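Local atomic coordinates of glycinin A3B4 subunit (Glycine max, PDB entry 2D5F), a protein that probably serves as a seed storage protein, a soybean 11S globulin of the cupin family that assembles into hexamers. Residues N55-P60 and Q236-E241; G76-A81 and D121-P126. All coordinates share one frame; numbering follows the deposited sequence.

Interaction 1 (N55-P60 and Q236-E241); sequences NGLHLP and QIVTVE. With CO3 (carbonate ion), chain E.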
loop_
_atom_site.group_PDB
_atom_site.type_symbol
_atom_site.label_atom_id
_atom_site.label_comp_id
_atom_site.label_asym_id
_atom_site.label_seq_id
_atom_site.Cartn_x
_atom_site.Cartn_y
_atom_site.Cartn_z
ATOM N N ASN B 55 39.979 -19.458 -3.456
ATOM C CA ASN B 55 39.291 -20.245 -4.476
ATOM C C ASN B 55 38.137 -21.049 -3.877
ATOM O O ASN B 55 37.661 -22.010 -4.482
ATOM C CB ASN B 55 40.263 -21.208 -5.171
ATOM C CG ASN B 55 41.218 -20.506 -6.125
ATOM O OD1 ASN B 55 41.960 -21.159 -6.855
ATOM N ND2 ASN B 55 41.206 -19.177 -6.121
ATOM N N GLY B 56 37.688 -20.652 -2.689
ATOM C CA GLY B 56 36.603 -21.365 -2.037
ATOM C C GLY B 56 35.234 -21.095 -2.639
ATOM O O GLY B 56 34.874 -19.945 -2.889
ATOM N N LEU B 57 34.473 -22.162 -2.869
ATOM C CA LEU B 57 33.139 -22.059 -3.442
ATOM C C LEU B 57 32.101 -22.706 -2.532
ATOM O O LEU B 57 32.151 -23.906 -2.261
ATOM C CB LEU B 57 33.098 -22.729 -4.819
ATOM C CG LEU B 57 31.724 -22.944 -5.469
ATOM C CD1 LEU B 57 31.101 -21.612 -5.871
ATOM C CD2 LEU B 57 31.882 -23.827 -6.699
ATOM N N HIS B 58 31.163 -21.899 -2.052
ATOM C CA HIS B 58 30.104 -22.402 -1.195
ATOM C C HIS B 58 29.017 -22.920 -2.133
ATOM O O HIS B 58 28.369 -22.140 -2.828
ATOM C CB HIS B 58 29.567 -21.274 -0.311
ATOM C CG HIS B 58 28.561 -21.722 0.700
ATOM N ND1 HIS B 58 27.877 -20.839 1.507
ATOM C CD2 HIS B 58 28.136 -22.959 1.051
ATOM C CE1 HIS B 58 27.074 -21.514 2.310
ATOM N NE2 HIS B 58 27.214 -22.802 2.054
ATOM N N LEU B 59 28.832 -24.234 -2.153
ATOM C CA LEU B 59 27.847 -24.865 -3.027
ATOM C C LEU B 59 26.434 -24.309 -2.853
ATOM O O LEU B 59 26.003 -23.987 -1.743
ATOM C CB LEU B 59 27.852 -26.379 -2.816
ATOM C CG LEU B 59 29.223 -27.047 -3.017
ATOM C CD1 LEU B 59 29.083 -28.560 -2.896
ATOM C CD2 LEU B 59 29.787 -26.674 -4.382
ATOM N N PRO B 60 25.690 -24.199 -3.961
ATOM C CA PRO B 60 24.317 -23.671 -3.939
ATOM C C PRO B 60 23.366 -24.306 -2.929
ATOM O O PRO B 60 23.277 -25.531 -2.815
ATOM C CB PRO B 60 23.851 -23.850 -5.388
ATOM C CG PRO B 60 24.666 -25.013 -5.876
ATOM C CD PRO B 60 26.032 -24.731 -5.293
ATOM N N GLN B 236 30.142 -29.160 1.902
ATOM C CA GLN B 236 29.508 -27.942 1.369
ATOM C C GLN B 236 30.339 -26.769 0.835
ATOM O O GLN B 236 29.805 -25.899 0.139
ATOM C CB GLN B 236 28.496 -27.404 2.389
ATOM C CG GLN B 236 29.042 -27.255 3.784
ATOM C CD GLN B 236 28.626 -28.399 4.687
ATOM O OE1 GLN B 236 27.730 -28.252 5.521
ATOM N NE2 GLN B 236 29.266 -29.550 4.517
ATOM N N ILE B 237 31.617 -26.705 1.180
ATOM C CA ILE B 237 32.471 -25.638 0.666
ATOM C C ILE B 237 33.660 -26.328 0.009
ATOM O O ILE B 237 34.439 -27.016 0.673
ATOM C CB ILE B 237 32.976 -24.690 1.775
ATOM C CG1 ILE B 237 31.794 -23.976 2.437
ATOM C CG2 ILE B 237 33.916 -23.650 1.176
ATOM C CD1 ILE B 237 32.202 -22.968 3.497
ATOM N N VAL B 238 33.781 -26.153 -1.297
ATOM C CA VAL B 238 34.850 -26.788 -2.046
ATOM C C VAL B 238 35.896 -25.810 -2.570
ATOM O O VAL B 238 35.667 -24.598 -2.628
ATOM C CB VAL B 238 34.271 -27.555 -3.240
ATOM C CG1 VAL B 238 33.170 -28.493 -2.759
ATOM C CG2 VAL B 238 33.738 -26.576 -4.279
ATOM N N THR B 239 37.050 -26.353 -2.950
ATOM C CA THR B 239 38.124 -25.546 -3.503
ATOM C C THR B 239 38.089 -25.728 -5.015
ATOM O O THR B 239 38.107 -26.856 -5.510
ATOM C CB THR B 239 39.500 -25.998 -2.984
ATOM O OG1 THR B 239 39.558 -25.820 -1.563
ATOM C CG2 THR B 239 40.602 -25.184 -3.642
ATOM N N VAL B 240 38.024 -24.617 -5.741
ATOM C CA VAL B 240 37.992 -24.665 -7.195
ATOM C C VAL B 240 39.431 -24.573 -7.694
ATOM O O VAL B 240 40.037 -23.497 -7.685
ATOM C CB VAL B 240 37.167 -23.494 -7.785
ATOM C CG1 VAL B 240 37.102 -23.614 -9.305
ATOM C CG2 VAL B 240 35.766 -23.498 -7.193
ATOM N N GLU B 241 39.977 -25.711 -8.113
ATOM C CA GLU B 241 41.348 -25.758 -8.599
ATOM C C GLU B 241 41.452 -25.007 -9.915
ATOM O O GLU B 241 40.692 -25.263 -10.850
ATOM C CB GLU B 241 41.797 -27.207 -8.798
ATOM C CG GLU B 241 43.309 -27.370 -8.876
ATOM C CD GLU B 241 43.729 -28.751 -9.342
ATOM O OE1 GLU B 241 43.235 -29.753 -8.777
ATOM O OE2 GLU B 241 44.563 -28.834 -10.273
HETATM C C CO3 E . 28.185 -17.559 2.424
HETATM O O1 CO3 E . 28.620 -18.274 1.466
HETATM O O2 CO3 E . 27.048 -17.836 2.943
HETATM O O3 CO3 E . 28.890 -16.570 2.855
#

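Interaction 2 (G76-A81 and D121-P126); sequences GAIGFA and DVLVIP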
loop_
_atom_site.group_PDB
_atom_site.type_symbol
_atom_site.label_atom_id
_atom_site.label_comp_id
_atom_site.label_asym_id
_atom_site.label_seq_id
_atom_site.Cartn_x
_atom_site.Cartn_y
_atom_site.Cartn_z
ATOM N N GLY B 76 34.467 -11.314 -2.805
ATOM C CA GLY B 76 34.009 -12.406 -3.632
ATOM C C GLY B 76 32.787 -12.048 -4.444
ATOM O O GLY B 76 32.473 -10.874 -4.663
ATOM N N ALA B 77 32.087 -13.076 -4.890
ATOM C CA ALA B 77 30.902 -12.887 -5.697
ATOM C C ALA B 77 29.822 -13.832 -5.220
ATOM O O ALA B 77 30.106 -14.941 -4.777
ATOM C CB ALA B 77 31.226 -13.164 -7.157
ATOM N N ILE B 78 28.580 -13.381 -5.307
ATOM C CA ILE B 78 27.450 -14.195 -4.909
ATOM C C ILE B 78 26.475 -14.214 -6.078
ATOM O O ILE B 78 26.287 -13.203 -6.757
ATOM C CB ILE B 78 26.746 -13.616 -3.662
ATOM C CG1 ILE B 78 25.499 -14.449 -3.336
ATOM C CG2 ILE B 78 26.390 -12.147 -3.904
ATOM C CD1 ILE B 78 24.841 -14.097 -2.002
ATOM N N GLY B 79 25.872 -15.370 -6.318
ATOM C CA GLY B 79 24.914 -15.484 -7.393
ATOM C C GLY B 79 23.655 -16.154 -6.886
ATOM O O GLY B 79 23.729 -17.102 -6.108
ATOM N N PHE B 80 22.499 -15.647 -7.302
ATOM C CA PHE B 80 21.232 -16.230 -6.890
ATOM C C PHE B 80 20.543 -16.861 -8.086
ATOM O O PHE B 80 20.887 -16.581 -9.234
ATOM C CB PHE B 80 20.286 -15.170 -6.327
ATOM C CG PHE B 80 20.830 -14.415 -5.155
ATOM C CD1 PHE B 80 21.700 -13.350 -5.345
ATOM C CD2 PHE B 80 20.428 -14.734 -3.863
ATOM C CE1 PHE B 80 22.152 -12.608 -4.267
ATOM C CE2 PHE B 80 20.876 -13.998 -2.778
ATOM C CZ PHE B 80 21.739 -12.932 -2.978
ATOM N N ALA B 81 19.562 -17.712 -7.809
ATOM C CA ALA B 81 18.783 -18.348 -8.860
ATOM C C ALA B 81 17.317 -17.943 -8.655
ATOM O O ALA B 81 16.572 -18.629 -7.966
ATOM C CB ALA B 81 18.925 -19.878 -8.795
ATOM N N ASP B 121 30.334 -5.030 3.440
ATOM C CA ASP B 121 29.068 -5.177 2.727
ATOM C C ASP B 121 28.115 -6.121 3.443
ATOM O O ASP B 121 28.532 -7.064 4.110
ATOM C CB ASP B 121 29.284 -5.738 1.316
ATOM C CG ASP B 121 29.814 -4.708 0.338
ATOM O OD1 ASP B 121 30.120 -5.110 -0.803
ATOM O OD2 ASP B 121 29.920 -3.514 0.691
ATOM N N VAL B 122 26.828 -5.848 3.289
ATOM C CA VAL B 122 25.786 -6.682 3.858
ATOM C C VAL B 122 25.113 -7.330 2.662
ATOM O O VAL B 122 24.895 -6.674 1.639
ATOM C CB VAL B 122 24.746 -5.854 4.631
ATOM C CG1 VAL B 122 23.500 -6.703 4.916
ATOM C CG2 VAL B 122 25.349 -5.363 5.936
ATOM N N LEU B 123 24.813 -8.618 2.780
ATOM C CA LEU B 123 24.147 -9.355 1.712
ATOM C C LEU B 123 22.845 -9.873 2.304
ATOM O O LEU B 123 22.775 -10.162 3.500
ATOM C CB LEU B 123 25.003 -10.548 1.255
ATOM C CG LEU B 123 26.507 -10.350 1.015
ATOM C CD1 LEU B 123 27.148 -11.695 0.683
ATOM C CD2 LEU B 123 26.733 -9.361 -0.113
ATOM N N VAL B 124 21.817 -9.995 1.475
ATOM C CA VAL B 124 20.531 -10.495 1.944
ATOM C C VAL B 124 20.109 -11.680 1.093
ATOM O O VAL B 124 20.088 -11.583 -0.133
ATOM C CB VAL B 124 19.440 -9.397 1.842
ATOM C CG1 VAL B 124 18.113 -9.930 2.346
ATOM C CG2 VAL B 124 19.864 -8.167 2.633
ATOM N N ILE B 125 19.786 -12.801 1.734
ATOM C CA ILE B 125 19.342 -13.992 1.007
ATOM C C ILE B 125 17.831 -14.156 1.187
ATOM O O ILE B 125 17.356 -14.316 2.308
ATOM C CB ILE B 125 19.990 -15.285 1.540
ATOM C CG1 ILE B 125 21.509 -15.116 1.700
ATOM C CG2 ILE B 125 19.663 -16.438 0.595
ATOM C CD1 ILE B 125 22.235 -14.746 0.426
ATOM N N PRO B 126 17.055 -14.112 0.089
ATOM C CA PRO B 126 15.598 -14.267 0.198
ATOM C C PRO B 126 15.214 -15.704 0.561
ATOM O O PRO B 126 15.931 -16.651 0.229
ATOM C CB PRO B 126 15.096 -13.904 -1.198
ATOM C CG PRO B 126 16.167 -13.006 -1.746
ATOM C CD PRO B 126 17.434 -13.686 -1.271
#

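Interaction 1 (N55-P60 and Q236-E241)
L57 and V238 form the central hydrogen-bonded pair of a short antiparallel strand pairing, with L57 N 2.7 Å from V238 O and V238 N 2.9 Å from L57 O. One further bond lies towards each end: V240 N to N55 O (2.9 Å) and L59 N to Q236 O (3.0 Å). G56 and H58 face T239 and I237 as non-hydrogen-bonded pairs, and the strands are twisted, their directions 144° apart. On one face L57 and V238 lie side by side pointing the same way, and L57 CB meets V240 CG2 at 3.7 Å. L59 crosses V238 at about a right angle, CD2 to CG2 4.0 Å. Strand 237-239 thereby joins an edge of the curled sheet of the first cupin barrel, where T133 and N135 hold the other side of strand 56-62. H58 projects from the opposite face with CG anti to the backbone N (-174°), and its CD2 edge rests 3.5 Å from Q236 O. ND1 donates to carbonate O1 at 2.7 Å, the carbonate carbon lying in the ring plane, while NE2 is hydrogen-bonded to Y164 OH. An alanine here would probably leave both the carbonate oxygen and the Y164 hydroxyl without these imidazole partners.

Interaction 2 (G76-A81 and D121-P126)
I78 and F80 meet L123, I125 and P126 in the hydrophobic interior of the first cupin barrel, where side chains from two facing sheets pack together. The backbones stay well apart: the axes of strands 76-80 and 121-125 come no closer than 9.8 Å and run nearly parallel, 19° between their directions, so the contact is made by side chains reaching across, in one place as far as a main-chain carbonyl. I78 reaches across in a fully extended form, CG1 anti to the backbone N (176°), and presents its terminal CD1. I125 CD1 meets that methyl at 3.6 Å, the two side chains crossing obliquely, whereas L123 CD1 is a looser neighbour of I78 CD1 at 4.3 Å. Although the side chain of I125 does not start out towards the opposite strand, its second torsion (-59°) swings CD1 back to it. The same methyl also lies 3.6 Å from F80 CE2, so it settles over the junction where the I78 tip and the F80 ring come side by side. This is packing across a cupin sandwich, not pairing within a sheet: strand 121-125 belongs with strand 67-73, strand 75-80 with strands 107-118 and 131-135. F80 extends the seam towards the end of strand 121-125, where its CE2 touches P126 CD at 3.8 Å and the two side chains cross at about a right angle. Its CZ lies 3.6 Å from V124 O, a carbonyl oxygen buried with no hydrogen-bonding partner in the model and met here by an aromatic carbon. Y131, whose hydroxyl binds the carbonate, packs against I78, F80 and I125, and the L123 side chain comes within about 6 Å of that ion. The apolar cluster therefore borders the pocket containing R50, H58 and T133.

In the fold
Both interactions are buried, and both involve the curled sheet that holds strands 56-62, 75-80 and 131-135, their centres 15 Å apart. Their chemistry follows their places. Interaction 1 lies within that sheet, relying on main-chain hydrogen bonds, and brings in a strand from far along the sequence; its L57, L59 and V240 also pack on N469 and S470 of a neighbouring subunit. Interaction 2 crosses between the two sheets nearer the centre of the chain and rests mainly on apolar side-chain packing. The contacts do not touch, the nearest atoms being about 7 Å apart, yet strand 131-135 and the carbonate pocket lie beside both.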